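Local coordinates for malonyl CoA-acyl carrier protein transacylase (Mycobacterium tuberculosis, PDB 2QC3) that catalyses transfer of the malonyl group from malonyl-CoA to the acyl carrier protein, a step that feeds fatty acid biosynthesis, at residues 5-10 / 66-71; 93-98 / 239-244; 100-105 / 220-225. One frame throughout, in Å; residues are numbered along the deposited sequence.

Contact 1 of 3, residues 5-10 / 66-71; sequences LLAPGQ and AATLLA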
ATOM      1  N   LEU A   5      -7.884   1.832 -10.191  1.00 25.47           N
ATOM      2  CA  LEU A   5      -7.307   0.586  -9.710  1.00 26.00           C
ATOM      3  C   LEU A   5      -6.512   0.931  -8.452  1.00 25.87           C
ATOM      4  O   LEU A   5      -5.522   1.664  -8.516  1.00 25.48           O
ATOM      5  CB  LEU A   5      -6.396  -0.028 -10.783  1.00 26.71           C
ATOM      6  CG  LEU A   5      -7.010  -0.281 -12.169  1.00 28.52           C
ATOM      7  CD1 LEU A   5      -5.998  -1.025 -13.033  1.00 26.16           C
ATOM      8  CD2 LEU A   5      -8.298  -1.086 -12.055  1.00 27.54           C
ATOM      9  N   LEU A   6      -6.952   0.408  -7.309  1.00 24.30           N
ATOM     10  CA  LEU A   6      -6.299   0.697  -6.035  1.00 24.55           C
ATOM     11  C   LEU A   6      -5.592  -0.507  -5.439  1.00 23.82           C
ATOM     12  O   LEU A   6      -6.183  -1.579  -5.307  1.00 25.15           O
ATOM     13  CB  LEU A   6      -7.322   1.225  -5.025  1.00 23.52           C
ATOM     14  CG  LEU A   6      -8.328   2.266  -5.538  1.00 24.48           C
ATOM     15  CD1 LEU A   6      -9.217   2.729  -4.386  1.00 25.10           C
ATOM     16  CD2 LEU A   6      -7.589   3.445  -6.145  1.00 23.13           C
ATOM     17  N   ALA A   7      -4.329  -0.318  -5.068  1.00 22.35           N
ATOM     18  CA  ALA A   7      -3.525  -1.385  -4.480  1.00 22.74           C
ATOM     19  C   ALA A   7      -3.366  -1.155  -2.979  1.00 25.12           C
ATOM     20  O   ALA A   7      -2.837  -0.130  -2.548  1.00 24.48           O
ATOM     21  CB  ALA A   7      -2.151  -1.450  -5.161  1.00 21.99           C
ATOM     22  N   PRO A   8      -3.817  -2.121  -2.161  1.00 26.66           N
ATOM     23  CA  PRO A   8      -3.739  -2.042  -0.701  1.00 25.56           C
ATOM     24  C   PRO A   8      -2.339  -2.116  -0.103  1.00 26.81           C
ATOM     25  O   PRO A   8      -1.401  -2.612  -0.734  1.00 24.31           O
ATOM     26  CB  PRO A   8      -4.616  -3.209  -0.252  1.00 28.51           C
ATOM     27  CG  PRO A   8      -4.354  -4.236  -1.319  1.00 28.96           C
ATOM     28  CD  PRO A   8      -4.440  -3.390  -2.583  1.00 28.65           C
ATOM     29  N   GLY A   9      -2.218  -1.603   1.122  1.00 27.93           N
ATOM     30  CA  GLY A   9      -0.958  -1.619   1.843  1.00 30.25           C
ATOM     31  C   GLY A   9      -1.050  -2.561   3.035  1.00 31.78           C
ATOM     32  O   GLY A   9      -1.987  -3.356   3.124  1.00 30.20           O
ATOM     33  N   GLN A  10      -0.100  -2.467   3.964  1.00 34.32           N
ATOM     34  CA  GLN A  10      -0.094  -3.349   5.131  1.00 35.41           C
ATOM     35  C   GLN A  10      -1.337  -3.231   6.006  1.00 35.41           C
ATOM     36  O   GLN A  10      -2.026  -2.206   6.003  1.00 32.88           O
ATOM     37  CB  GLN A  10       1.153  -3.107   5.990  1.00 36.26           C
ATOM     38  CG  GLN A  10       2.472  -3.411   5.295  1.00 36.17           C
ATOM     39  CD  GLN A  10       3.675  -3.238   6.218  1.00 37.93           C
ATOM     40  OE1 GLN A  10       3.836  -3.967   7.198  1.00 37.06           O
ATOM     41  NE2 GLN A  10       4.526  -2.273   5.904  1.00 39.42           N
ATOM     42  N   ALA A  66       2.625  -9.447  -3.814  1.00 25.88           N
ATOM     43  CA  ALA A  66       2.486 -10.685  -4.587  1.00 27.56           C
ATOM     44  C   ALA A  66       1.007 -11.008  -4.846  1.00 26.99           C
ATOM     45  O   ALA A  66       0.625 -11.354  -5.963  1.00 28.15           O
ATOM     46  CB  ALA A  66       3.158 -11.854  -3.845  1.00 27.01           C
ATOM     47  N   ALA A  67       0.185 -10.894  -3.811  1.00 26.43           N
ATOM     48  CA  ALA A  67      -1.244 -11.163  -3.935  1.00 27.43           C
ATOM     49  C   ALA A  67      -1.852 -10.194  -4.942  1.00 27.74           C
ATOM     50  O   ALA A  67      -2.645 -10.584  -5.809  1.00 27.66           O
ATOM     51  CB  ALA A  67      -1.926 -10.999  -2.587  1.00 24.93           C
ATOM     52  N   THR A  68      -1.469  -8.927  -4.826  1.00 26.93           N
ATOM     53  CA  THR A  68      -1.981  -7.906  -5.724  1.00 25.60           C
ATOM     54  C   THR A  68      -1.659  -8.164  -7.183  1.00 25.05           C
ATOM     55  O   THR A  68      -2.538  -8.071  -8.045  1.00 24.39           O
ATOM     56  CB  THR A  68      -1.472  -6.495  -5.346  1.00 23.87           C
ATOM     57  OG1 THR A  68      -2.067  -6.100  -4.108  1.00 24.17           O
ATOM     58  CG2 THR A  68      -1.861  -5.469  -6.424  1.00 23.12           C
ATOM     59  N   LEU A  69      -0.405  -8.498  -7.457  1.00 24.29           N
ATOM     60  CA  LEU A  69       0.014  -8.732  -8.823  1.00 25.59           C
ATOM     61  C   LEU A  69      -0.511 -10.031  -9.428  1.00 25.87           C
ATOM     62  O   LEU A  69      -0.693 -10.110 -10.639  1.00 26.82           O
ATOM     63  CB  LEU A  69       1.542  -8.634  -8.917  1.00 22.59           C
ATOM     64  CG  LEU A  69       2.038  -7.262  -8.416  1.00 24.15           C
ATOM     65  CD1 LEU A  69       3.543  -7.117  -8.637  1.00 21.26           C
ATOM     66  CD2 LEU A  69       1.277  -6.146  -9.144  1.00 21.22           C
ATOM     67  N   LEU A  70      -0.754 -11.050  -8.611  1.00 27.95           N
ATOM     68  CA  LEU A  70      -1.303 -12.297  -9.150  1.00 29.76           C
ATOM     69  C   LEU A  70      -2.646 -11.952  -9.786  1.00 30.29           C
ATOM     70  O   LEU A  70      -2.950 -12.380 -10.903  1.00 31.03           O
ATOM     71  CB  LEU A  70      -1.529 -13.329  -8.043  1.00 29.11           C
ATOM     72  CG  LEU A  70      -0.326 -14.098  -7.502  1.00 30.24           C
ATOM     73  CD1 LEU A  70      -0.778 -14.962  -6.341  1.00 30.21           C
ATOM     74  CD2 LEU A  70       0.288 -14.955  -8.606  1.00 31.17           C
ATOM     75  N   ALA A  71      -3.435 -11.159  -9.065  1.00 30.29           N
ATOM     76  CA  ALA A  71      -4.748 -10.733  -9.529  1.00 31.80           C
ATOM     77  C   ALA A  71      -4.597  -9.883 -10.778  1.00 33.80           C
ATOM     78  O   ALA A  71      -5.341 -10.045 -11.748  1.00 33.65           O
ATOM     79  CB  ALA A  71      -5.454  -9.942  -8.439  1.00 30.98           C
TER
HETATM   80  O   HOH W   1      -0.857  -3.919  -3.116  1.00 22.84           O

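Contact 2 of 3, residues 93-98 / 239-244; sequences VGEIAA and DTLVSQ. With ACY (acetic acid), chain B.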
ATOM      1  N   VAL A  93       2.987   0.408   1.041  1.00 17.93           N
ATOM      2  CA  VAL A  93       3.684  -0.599   0.262  1.00 20.15           C
ATOM      3  C   VAL A  93       2.894  -0.907  -1.033  1.00 19.59           C
ATOM      4  O   VAL A  93       3.475  -1.346  -2.023  1.00 20.04           O
ATOM      5  CB  VAL A  93       3.905  -1.897   1.058  1.00 20.80           C
ATOM      6  CG1 VAL A  93       2.575  -2.561   1.401  1.00 21.93           C
ATOM      7  CG2 VAL A  93       4.788  -2.828   0.237  1.00 20.45           C
ATOM      8  N   GLY A  94       1.585  -0.648  -1.031  1.00 19.77           N
ATOM      9  CA  GLY A  94       0.765  -0.879  -2.212  1.00 20.49           C
ATOM     10  C   GLY A  94       1.257  -0.098  -3.417  1.00 19.30           C
ATOM     11  O   GLY A  94       0.968  -0.450  -4.557  1.00 19.41           O
ATOM     12  N   GLU A  95       2.000   0.973  -3.185  1.00 20.97           N
ATOM     13  CA  GLU A  95       2.521   1.739  -4.316  1.00 21.74           C
ATOM     14  C   GLU A  95       3.407   0.902  -5.240  1.00 21.42           C
ATOM     15  O   GLU A  95       3.407   1.106  -6.453  1.00 22.16           O
ATOM     16  CB  GLU A  95       3.308   2.953  -3.835  1.00 23.22           C
ATOM     17  CG  GLU A  95       2.449   4.006  -3.160  1.00 25.85           C
ATOM     18  CD  GLU A  95       3.031   5.388  -3.310  1.00 25.08           C
ATOM     19  OE1 GLU A  95       2.357   6.252  -3.913  1.00 23.64           O
ATOM     20  OE2 GLU A  95       4.167   5.606  -2.833  1.00 24.20           O
ATOM     21  N   ILE A  96       4.166  -0.036  -4.678  1.00 21.20           N
ATOM     22  CA  ILE A  96       5.043  -0.867  -5.507  1.00 20.93           C
ATOM     23  C   ILE A  96       4.209  -1.687  -6.486  1.00 20.27           C
ATOM     24  O   ILE A  96       4.564  -1.820  -7.657  1.00 19.57           O
ATOM     25  CB  ILE A  96       5.927  -1.808  -4.638  1.00 20.47           C
ATOM     26  CG1 ILE A  96       6.973  -0.974  -3.881  1.00 23.00           C
ATOM     27  CG2 ILE A  96       6.623  -2.830  -5.516  1.00 19.67           C
ATOM     28  CD1 ILE A  96       7.826  -1.771  -2.898  1.00 22.81           C
ATOM     29  N   ALA A  97       3.097  -2.229  -5.997  1.00 20.25           N
ATOM     30  CA  ALA A  97       2.193  -3.007  -6.833  1.00 20.38           C
ATOM     31  C   ALA A  97       1.552  -2.065  -7.855  1.00 18.79           C
ATOM     32  O   ALA A  97       1.417  -2.408  -9.034  1.00 18.69           O
ATOM     33  CB  ALA A  97       1.118  -3.671  -5.967  1.00 20.34           C
ATOM     34  N   ALA A  98       1.170  -0.873  -7.402  1.00 18.74           N
ATOM     35  CA  ALA A  98       0.567   0.125  -8.289  1.00 20.01           C
ATOM     36  C   ALA A  98       1.528   0.463  -9.426  1.00 20.87           C
ATOM     37  O   ALA A  98       1.112   0.639 -10.575  1.00 20.85           O
ATOM     38  CB  ALA A  98       0.223   1.390  -7.512  1.00 18.12           C
ATOM     39  N   ASP A 239      12.098   7.860  -7.839  1.00 23.63           N
ATOM     40  CA  ASP A 239      12.667   8.765  -6.844  1.00 24.91           C
ATOM     41  C   ASP A 239      11.628   9.053  -5.763  1.00 23.12           C
ATOM     42  O   ASP A 239      11.941   9.100  -4.578  1.00 23.71           O
ATOM     43  CB  ASP A 239      13.106  10.088  -7.491  1.00 25.98           C
ATOM     44  CG  ASP A 239      14.349   9.935  -8.350  1.00 29.80           C
ATOM     45  OD1 ASP A 239      15.044   8.907  -8.214  1.00 30.01           O
ATOM     46  OD2 ASP A 239      14.639  10.848  -9.152  1.00 29.68           O
ATOM     47  N   THR A 240      10.385   9.247  -6.183  1.00 22.26           N
ATOM     48  CA  THR A 240       9.311   9.520  -5.243  1.00 21.91           C
ATOM     49  C   THR A 240       9.016   8.297  -4.382  1.00 22.10           C
ATOM     50  O   THR A 240       8.763   8.425  -3.182  1.00 24.06           O
ATOM     51  CB  THR A 240       8.040   9.958  -5.987  1.00 23.26           C
ATOM     52  OG1 THR A 240       8.300  11.199  -6.651  1.00 22.39           O
ATOM     53  CG2 THR A 240       6.872  10.133  -5.023  1.00 19.62           C
ATOM     54  N   LEU A 241       9.053   7.117  -4.997  1.00 22.04           N
ATOM     55  CA  LEU A 241       8.809   5.869  -4.275  1.00 22.23           C
ATOM     56  C   LEU A 241       9.842   5.681  -3.162  1.00 22.27           C
ATOM     57  O   LEU A 241       9.495   5.343  -2.033  1.00 21.07           O
ATOM     58  CB  LEU A 241       8.862   4.676  -5.237  1.00 21.66           C
ATOM     59  CG  LEU A 241       8.840   3.271  -4.612  1.00 23.13           C
ATOM     60  CD1 LEU A 241       7.577   3.073  -3.805  1.00 24.67           C
ATOM     61  CD2 LEU A 241       8.938   2.224  -5.693  1.00 21.14           C
ATOM     62  N   VAL A 242      11.114   5.913  -3.479  1.00 21.95           N
ATOM     63  CA  VAL A 242      12.171   5.759  -2.489  1.00 21.60           C
ATOM     64  C   VAL A 242      11.958   6.754  -1.353  1.00 22.50           C
ATOM     65  O   VAL A 242      11.986   6.398  -0.175  1.00 21.28           O
ATOM     66  CB  VAL A 242      13.554   5.996  -3.121  1.00 23.70           C
ATOM     67  CG1 VAL A 242      14.642   5.899  -2.057  1.00 25.20           C
ATOM     68  CG2 VAL A 242      13.795   4.971  -4.217  1.00 25.49           C
ATOM     69  N   SER A 243      11.715   8.003  -1.721  1.00 22.05           N
ATOM     70  CA  SER A 243      11.496   9.057  -0.747  1.00 22.69           C
ATOM     71  C   SER A 243      10.285   8.804   0.160  1.00 21.76           C
ATOM     72  O   SER A 243      10.307   9.157   1.337  1.00 20.43           O
ATOM     73  CB  SER A 243      11.351  10.394  -1.478  1.00 22.75           C
ATOM     74  OG  SER A 243      11.188  11.448  -0.559  1.00 29.93           O
ATOM     75  N   GLN A 244       9.237   8.182  -0.374  1.00 21.39           N
ATOM     76  CA  GLN A 244       8.045   7.901   0.420  1.00 20.03           C
ATOM     77  C   GLN A 244       8.336   7.044   1.640  1.00 21.80           C
ATOM     78  O   GLN A 244       7.532   6.977   2.572  1.00 21.59           O
ATOM     79  CB  GLN A 244       6.973   7.210  -0.435  1.00 21.46           C
ATOM     80  CG  GLN A 244       6.074   8.180  -1.156  1.00 18.62           C
ATOM     81  CD  GLN A 244       5.442   9.165  -0.201  1.00 21.14           C
ATOM     82  OE1 GLN A 244       4.614   8.805   0.642  1.00 22.29           O
ATOM     83  NE2 GLN A 244       5.839  10.412  -0.316  1.00 18.18           N
TER
HETATM   84  C   ACY B 500       3.764   0.434   4.604  1.00 61.08           C
HETATM   85  O   ACY B 500       4.739   1.110   4.330  1.00 57.24           O
HETATM   86  OXT ACY B 500       3.246  -0.416   3.699  1.00 62.96           O
HETATM   87  CH3 ACY B 500       3.122   0.543   5.959  1.00 58.45           C

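Contact 3 of 3, residues 100-105 / 220-225; sequences AIAGVI and ATLLSN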
ATOM      1  N   ALA A 100       3.824  -1.476 -10.719  1.00 22.42           N
ATOM      2  CA  ALA A 100       3.855  -2.599 -11.644  1.00 23.15           C
ATOM      3  C   ALA A 100       2.573  -2.598 -12.477  1.00 23.28           C
ATOM      4  O   ALA A 100       2.600  -2.862 -13.677  1.00 24.16           O
ATOM      5  CB  ALA A 100       3.987  -3.913 -10.877  1.00 24.65           C
ATOM      6  N   ILE A 101       1.447  -2.293 -11.842  1.00 22.44           N
ATOM      7  CA  ILE A 101       0.187  -2.262 -12.565  1.00 22.66           C
ATOM      8  C   ILE A 101       0.267  -1.194 -13.653  1.00 22.45           C
ATOM      9  O   ILE A 101      -0.155  -1.420 -14.783  1.00 21.64           O
ATOM     10  CB  ILE A 101      -0.993  -1.984 -11.606  1.00 20.47           C
ATOM     11  CG1 ILE A 101      -1.244  -3.230 -10.746  1.00 21.80           C
ATOM     12  CG2 ILE A 101      -2.251  -1.604 -12.396  1.00 21.16           C
ATOM     13  CD1 ILE A 101      -2.194  -3.007  -9.565  1.00 22.49           C
ATOM     14  N   ALA A 102       0.848  -0.047 -13.308  1.00 22.90           N
ATOM     15  CA  ALA A 102       0.994   1.059 -14.248  1.00 23.08           C
ATOM     16  C   ALA A 102       2.181   0.896 -15.197  1.00 23.27           C
ATOM     17  O   ALA A 102       2.540   1.836 -15.907  1.00 24.19           O
ATOM     18  CB  ALA A 102       1.112   2.379 -13.487  1.00 21.82           C
ATOM     19  N   GLY A 103       2.797  -0.285 -15.189  1.00 22.80           N
ATOM     20  CA  GLY A 103       3.905  -0.563 -16.088  1.00 23.12           C
ATOM     21  C   GLY A 103       5.265   0.065 -15.835  1.00 24.79           C
ATOM     22  O   GLY A 103       6.127   0.045 -16.714  1.00 24.48           O
ATOM     23  N   VAL A 104       5.487   0.606 -14.644  1.00 24.37           N
ATOM     24  CA  VAL A 104       6.772   1.222 -14.349  1.00 23.77           C
ATOM     25  C   VAL A 104       7.837   0.172 -14.062  1.00 23.51           C
ATOM     26  O   VAL A 104       8.998   0.344 -14.428  1.00 24.06           O
ATOM     27  CB  VAL A 104       6.649   2.190 -13.157  1.00 22.78           C
ATOM     28  CG1 VAL A 104       8.021   2.714 -12.750  1.00 23.07           C
ATOM     29  CG2 VAL A 104       5.745   3.349 -13.543  1.00 22.06           C
ATOM     30  N   ILE A 105       7.435  -0.918 -13.413  1.00 24.22           N
ATOM     31  CA  ILE A 105       8.356  -1.995 -13.067  1.00 24.07           C
ATOM     32  C   ILE A 105       7.724  -3.366 -13.300  1.00 25.40           C
ATOM     33  O   ILE A 105       6.502  -3.511 -13.240  1.00 24.97           O
ATOM     34  CB  ILE A 105       8.788  -1.909 -11.579  1.00 25.04           C
ATOM     35  CG1 ILE A 105       7.549  -1.883 -10.680  1.00 26.08           C
ATOM     36  CG2 ILE A 105       9.649  -0.671 -11.348  1.00 23.53           C
ATOM     37  CD1 ILE A 105       7.866  -1.788  -9.188  1.00 24.06           C
ATOM     38  N   ALA A 220       0.031   4.237 -17.612  1.00 29.36           N
ATOM     39  CA  ALA A 220      -1.247   4.769 -17.164  1.00 26.69           C
ATOM     40  C   ALA A 220      -1.017   5.881 -16.156  1.00 26.65           C
ATOM     41  O   ALA A 220       0.091   6.042 -15.648  1.00 26.07           O
ATOM     42  CB  ALA A 220      -2.081   3.662 -16.537  1.00 28.22           C
ATOM     43  N   THR A 221      -2.060   6.659 -15.883  1.00 25.65           N
ATOM     44  CA  THR A 221      -1.955   7.734 -14.901  1.00 27.36           C
ATOM     45  C   THR A 221      -1.654   7.062 -13.560  1.00 25.95           C
ATOM     46  O   THR A 221      -2.458   6.282 -13.045  1.00 26.14           O
ATOM     47  CB  THR A 221      -3.276   8.513 -14.782  1.00 28.07           C
ATOM     48  OG1 THR A 221      -3.675   8.970 -16.081  1.00 30.25           O
ATOM     49  CG2 THR A 221      -3.110   9.706 -13.852  1.00 28.68           C
ATOM     50  N   LEU A 222      -0.484   7.358 -13.014  1.00 25.69           N
ATOM     51  CA  LEU A 222      -0.050   6.774 -11.751  1.00 23.68           C
ATOM     52  C   LEU A 222       0.103   7.858 -10.694  1.00 23.27           C
ATOM     53  O   LEU A 222       0.933   8.762 -10.831  1.00 22.80           O
ATOM     54  CB  LEU A 222       1.288   6.048 -11.957  1.00 23.89           C
ATOM     55  CG  LEU A 222       1.974   5.341 -10.778  1.00 23.99           C
ATOM     56  CD1 LEU A 222       1.132   4.163 -10.279  1.00 21.74           C
ATOM     57  CD2 LEU A 222       3.327   4.844 -11.236  1.00 23.23           C
ATOM     58  N   LEU A 223      -0.707   7.767  -9.645  1.00 22.41           N
ATOM     59  CA  LEU A 223      -0.663   8.735  -8.552  1.00 23.04           C
ATOM     60  C   LEU A 223       0.359   8.324  -7.498  1.00 24.01           C
ATOM     61  O   LEU A 223       0.745   7.158  -7.422  1.00 21.57           O
ATOM     62  CB  LEU A 223      -2.039   8.857  -7.896  1.00 23.46           C
ATOM     63  CG  LEU A 223      -3.172   9.270  -8.834  1.00 22.23           C
ATOM     64  CD1 LEU A 223      -4.446   9.485  -8.024  1.00 21.98           C
ATOM     65  CD2 LEU A 223      -2.776  10.549  -9.569  1.00 20.30           C
ATOM     66  N   SER A 224       0.786   9.292  -6.691  1.00 22.20           N
ATOM     67  CA  SER A 224       1.759   9.048  -5.639  1.00 21.95           C
ATOM     68  C   SER A 224       1.233   9.492  -4.276  1.00 21.10           C
ATOM     69  O   SER A 224       0.554  10.512  -4.167  1.00 19.91           O
ATOM     70  CB  SER A 224       3.065   9.796  -5.945  1.00 21.57           C
ATOM     71  OG  SER A 224       3.985   9.665  -4.874  1.00 21.88           O
ATOM     72  N   ASN A 225       1.560   8.715  -3.246  1.00 21.14           N
ATOM     73  CA  ASN A 225       1.160   9.003  -1.869  1.00 21.40           C
ATOM     74  C   ASN A 225       1.811  10.295  -1.387  1.00 19.06           C
ATOM     75  O   ASN A 225       1.400  10.877  -0.386  1.00 16.90           O
ATOM     76  CB  ASN A 225       1.601   7.863  -0.939  1.00 19.85           C
ATOM     77  CG  ASN A 225       0.759   6.616  -1.090  1.00 21.19           C
ATOM     78  OD1 ASN A 225       1.116   5.561  -0.563  1.00 23.45           O
ATOM     79  ND2 ASN A 225      -0.370   6.724  -1.791  1.00 17.75           N
TER

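Contact 1 of 3, residues 5-10 / 66-71
Thr68 of helix 57-77 meets Ala7 and Pro8 where the first strand of the parallel core sheet, 2-7, gives way to a loop. Strands 2-7 and 86-90 are adjacent and parallel, and helix 57-77 lies between them in the chain, so this is a beta-alpha-beta crossover seen at one helix-strand contact. The interface is small, 83 Å² in all, with Thr68 supplying more than half. Its CG2 points at the Ala7 methyl, CG2 to CB 4.2 Å, and its OG1 passes beside the CD and CG methylenes of the proline, 3.9 Å from Pro8 CD, the two side chains running antiparallel as they pass. One rotation accounts for both: chi1 of -69° sets OG1 beside the backbone N and CG2 anti to it.

The polar component is indirect, since no hydrogen bond joins the segments themselves. OG1 is bonded to Pro270 O, its strongest partner, and to Ile64 O, one turn back in its own helix; both are acceptors, so the single hydroxyl proton must be shared or alternate between them. Ala97 of helix 94-101 touches both Ala7 and Thr68, packing against the two methyl groups. A single water adds a further bond to the hydroxyl, donating to Thr68 OG1 at 2.7 Å and to Pro8 O at 2.8 Å.

Contact 2 of 3, residues 93-98 / 239-244
The start of the helix that follows the probable nucleophile elbow packs here on Leu241 and Gln244: Glu95 and Ile96, which make the contact, come shortly after Ser92, the active-site serine inferred by similarity. Leu241 supplies the apolar part. Its CG lies anti to the backbone N (chi1 171°), which carries the branched end across to Ile96, and the two side chains cross at about a right angle. Both methyls face Ile96 CG1, CD1 at 4.1 Å and CD2 at 4.2 Å, while Leu241 CD1 also meets Glu95 CB at 4.3 Å. The Glu95 chain, extended beyond CG, brings OE2 against Gln244 CG, 3.6 Å, these two chains likewise crossing nearly at right angles. The other oxygen, OE1, accepts from Asn225 N, so this buried acid has a defined polar partner.

At the start of the segment, Val93 N donates to OXT of an acetic acid, probably from the crystallisation liquor, at 2.8 Å with an N-H...O angle of 142°, and Arg117 NH1 bonds the same molecule. This is consistent with Val93 N belonging to the oxyanion hole, as in relatives. Gln244 O accepts from His195 ND1, His195 being the other inferred active-site residue. Helix 94-101 faces helix 234-243 here; helix 107-125 packs on Ile96, helix 57-77 on Ala97, and helix 203-211 on Leu241 and Val242.

Contact 3 of 3, residues 100-105 / 220-225
Leu222 inserts its side chain against Ala102 and Val104, the residues just beyond helix 94-101. The Ala102 methyl rests against the leucine, with CB 3.7 Å from Leu222 CD1 and within 4.1 Å of its CB, CG and CD2. Leu222 CD2 also meets Val104 CG2 at 3.7 Å, the two side chains crossing at about a right angle. CG, anti to the backbone N (chi1 180°), carries the fork out to both neighbours. The backbones come near too, with Ala102 O 3.9 Å from Ala220 N, but no hydrogen bond links the segments.

A Schellman motif positions the receiving residues. Gly103, at a positive phi of 73°, turns the chain out of the helix; Gly103 N bonds Ala100 O at 3.0 Å, and Val104 N returns to Tyr99 O. Ala102 and Val104 are further tied by backbone bonds to Thr219 and Ala216. Around this, Tyr99 and Val231 touch Leu222, and Thr221 and Leu223 bond Val88, placing the short strand 221-222 at the edge of the parallel sheet beside strand 86-90.

How the contacts relate
Helix 94-101 joins the three contacts: its first turn serves contact 2, the turn just after its end serves contact 3, and its flank covers contact 1. Contact 1 touches contact 2 through Ala7 CB and Gly94 O, 3.3 Å apart, and contact 3 through Leu5 CD1 and Ile101 CG2 at 3.8 Å. Contacts 2 and 3 lie closest, centres about 9 Å apart, against about 13 and 12 Å for the others; Glu95 OE1 to Asn225 N, 2.7 Å, bridges them. The Asn225 side chain bonds Ser92 N and Gly90 O of the probable nucleophile elbow. Side chain to side chain, Pro8 lies about 9 Å from Ser92, the inferred active-site serine, and Gln244 about 4 Å from His195.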